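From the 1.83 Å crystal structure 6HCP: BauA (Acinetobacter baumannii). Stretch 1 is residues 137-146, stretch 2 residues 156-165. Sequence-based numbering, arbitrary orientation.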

# COMPACT_ATOMS: atom_id res chain seq x y z
N ARG A 137 -3.35 8.16 33.21
CA ARG A 137 -4.71 7.85 32.80
C ARG A 137 -5.25 9.03 31.98
O ARG A 137 -4.90 10.17 32.21
CB ARG A 137 -5.66 7.62 33.98
CG ARG A 137 -5.21 6.56 34.97
CD ARG A 137 -5.45 5.16 34.45
NE ARG A 137 -5.09 4.16 35.45
CZ ARG A 137 -3.93 3.49 35.50
NH1 ARG A 137 -2.94 3.73 34.65
NH2 ARG A 137 -3.80 2.56 36.43
N VAL A 138 -6.10 8.70 31.02
CA VAL A 138 -6.89 9.69 30.30
C VAL A 138 -8.35 9.29 30.45
O VAL A 138 -8.74 8.23 29.97
CB VAL A 138 -6.49 9.76 28.82
CG1 VAL A 138 -7.48 10.63 28.04
CG2 VAL A 138 -5.08 10.26 28.64
N GLU A 139 -9.11 10.08 31.23
CA GLU A 139 -10.43 9.76 31.63
C GLU A 139 -11.44 10.63 30.88
O GLU A 139 -11.21 11.82 30.62
CB GLU A 139 -10.62 10.01 33.14
CG GLU A 139 -9.59 9.35 34.03
CD GLU A 139 -9.80 9.61 35.51
OE1 GLU A 139 -10.57 10.57 35.85
OE2 GLU A 139 -9.25 8.82 36.31
N VAL A 140 -12.58 10.04 30.54
CA VAL A 140 -13.67 10.73 29.87
C VAL A 140 -14.94 10.50 30.67
O VAL A 140 -15.30 9.35 30.99
CB VAL A 140 -13.87 10.28 28.41
CG1 VAL A 140 -14.97 11.09 27.73
CG2 VAL A 140 -12.59 10.37 27.60
N LEU A 141 -15.66 11.59 30.92
CA LEU A 141 -17.02 11.54 31.44
C LEU A 141 -17.93 12.19 30.41
O LEU A 141 -17.69 13.33 30.02
CB LEU A 141 -17.10 12.27 32.78
CG LEU A 141 -18.47 12.18 33.46
CD1 LEU A 141 -18.33 12.21 34.97
CD2 LEU A 141 -19.40 13.28 32.99
N LYS A 142 -18.90 11.43 29.90
CA LYS A 142 -19.69 11.87 28.78
C LYS A 142 -20.88 12.70 29.27
O LYS A 142 -21.52 12.40 30.28
CB LYS A 142 -20.14 10.68 27.92
CG LYS A 142 -18.97 9.92 27.31
CD LYS A 142 -19.36 8.68 26.57
CE LYS A 142 -18.22 7.68 26.48
NZ LYS A 142 -18.55 6.60 25.54
N GLY A 143 -21.15 13.76 28.51
CA GLY A 143 -22.24 14.70 28.80
C GLY A 143 -21.79 15.79 29.75
O GLY A 143 -20.67 15.79 30.26
N PRO A 144 -22.66 16.79 30.00
CA PRO A 144 -22.31 17.92 30.84
C PRO A 144 -22.20 17.50 32.31
O PRO A 144 -22.75 16.44 32.69
CB PRO A 144 -23.47 18.89 30.64
CG PRO A 144 -24.63 18.00 30.23
CD PRO A 144 -23.99 16.92 29.38
N SER A 145 -21.54 18.33 33.11
CA SER A 145 -21.24 17.95 34.47
C SER A 145 -21.06 19.17 35.39
O SER A 145 -20.16 19.15 36.24
CB SER A 145 -19.99 17.09 34.46
OG SER A 145 -18.88 17.85 34.01
N ALA A 146 -21.87 20.23 35.23
CA ALA A 146 -21.61 21.49 36.00
C ALA A 146 -21.67 21.25 37.52
O ALA A 146 -20.85 21.78 38.28
CB ALA A 146 -22.56 22.59 35.59
N SER A 156 -17.70 24.62 27.23
CA SER A 156 -18.18 23.53 26.40
C SER A 156 -18.90 22.50 27.28
O SER A 156 -18.62 22.42 28.48
CB SER A 156 -17.06 22.90 25.55
OG SER A 156 -16.11 22.22 26.36
N VAL A 157 -19.82 21.72 26.69
CA VAL A 157 -20.75 20.89 27.47
C VAL A 157 -20.79 19.42 27.02
O VAL A 157 -21.54 18.63 27.59
CB VAL A 157 -22.17 21.50 27.42
CG1 VAL A 157 -22.17 22.93 27.95
CG2 VAL A 157 -22.79 21.44 26.02
N GLY A 158 -19.98 19.02 26.05
CA GLY A 158 -20.11 17.66 25.50
C GLY A 158 -19.65 16.58 26.49
O GLY A 158 -20.15 15.46 26.48
N GLY A 159 -18.59 16.88 27.23
CA GLY A 159 -18.06 15.94 28.23
C GLY A 159 -16.81 16.50 28.88
O GLY A 159 -16.29 17.50 28.46
N THR A 160 -16.27 15.76 29.85
CA THR A 160 -15.06 16.20 30.52
C THR A 160 -13.96 15.15 30.31
O THR A 160 -14.17 13.96 30.58
CB THR A 160 -15.30 16.51 32.00
OG1 THR A 160 -16.31 17.52 32.09
CG2 THR A 160 -14.03 16.96 32.70
N VAL A 161 -12.81 15.62 29.88
CA VAL A 161 -11.61 14.85 29.74
C VAL A 161 -10.69 15.23 30.90
O VAL A 161 -10.32 16.40 31.04
CB VAL A 161 -10.92 15.13 28.40
CG1 VAL A 161 -9.63 14.34 28.26
CG2 VAL A 161 -11.87 14.86 27.24
N ASN A 162 -10.34 14.23 31.72
CA ASN A 162 -9.51 14.44 32.90
C ASN A 162 -8.20 13.66 32.72
O ASN A 162 -8.22 12.45 32.49
CB ASN A 162 -10.23 14.00 34.18
CG ASN A 162 -9.42 14.25 35.43
OD1 ASN A 162 -8.86 15.34 35.60
ND2 ASN A 162 -9.26 13.22 36.27
N LEU A 163 -7.08 14.39 32.77
CA LEU A 163 -5.77 13.81 32.55
C LEU A 163 -5.08 13.63 33.91
O LEU A 163 -4.96 14.60 34.70
CB LEU A 163 -4.94 14.73 31.65
CG LEU A 163 -5.62 15.16 30.35
CD1 LEU A 163 -4.70 16.02 29.52
CD2 LEU A 163 -6.09 13.96 29.54
N VAL A 164 -4.77 12.38 34.22
CA VAL A 164 -4.19 12.00 35.50
C VAL A 164 -2.68 11.83 35.29
O VAL A 164 -2.25 11.06 34.43
CB VAL A 164 -4.83 10.70 36.03
CG1 VAL A 164 -4.18 10.23 37.33
CG2 VAL A 164 -6.33 10.84 36.19
N THR A 165 -1.88 12.61 36.02
CA THR A 165 -0.44 12.64 35.80
C THR A 165 0.22 11.39 36.41
O THR A 165 -0.39 10.66 37.21
CB THR A 165 0.19 13.91 36.37
OG1 THR A 165 -0.13 13.97 37.77
CG2 THR A 165 -0.30 15.15 35.65
O HOH W 1 -18.77 17.56 31.26

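The most unusual feature of this contact lies where the antiparallel ladder runs out: glycines take over, and a water ties the frayed end together. G159, almost fully extended at phi/psi 177/177, sits opposite K142 with the CA atoms only 4.4 Å apart. An ideal CB on G159 would come within 2.7 Å of L141 O, a clash, so the close approach depends on a bare CA. That CA instead offers a hydrogen to G143 O, with G159 CA to G143 O at 3.3 Å. G143 has a positive phi, which favours glycine, and its N still reaches G158 O at 2.8 Å, though the bond is bent to 137°. Next comes P144, whose N lies 3.2 Å from V157 O with no hydrogen to give; the backbone pairing has ended. The water takes over, donating to G143 O at 2.8 Å and also hydrogen-bonding S145 OG at 2.8 Å and T160 OG1 at 2.6 Å.

Away from this end, the strands follow textbook rules. Their directions differ by 163°, and hydrogen-bonded pairs alternate with non-hydrogen-bonded ones. L141 and T160 exchange two bonds, N to O, of 2.8 Å each, as do E139 and N162. At R137 and V164 the ladder loosens: V164 N to R137 O is 3.0 Å, but R137 N to V164 O is a weak 3.3 Å. Between the E139-N162 and L141-T160 rungs, V161 CA approaches E139 O at 3.2 Å and V140 CA approaches T160 O at 3.3 Å, adding CA-H...O contacts.

One face is mostly apolar, with K142 at its end: V138, V140, V161 and L163 share it, and V138 CG1 meets L163 CD2 at 3.9 Å and V161 CG1 at 4.3 Å. The other is mixed, holding R137, E139, L141, T160, N162 and V164. There N162 ND2 donates to E139 OE1 at 3.0 Å and a nearly straight 175°, so the amide gives one oxygen of the buried carboxylate a direct partner across the ladder; OE1 is also bonded elsewhere in the structure.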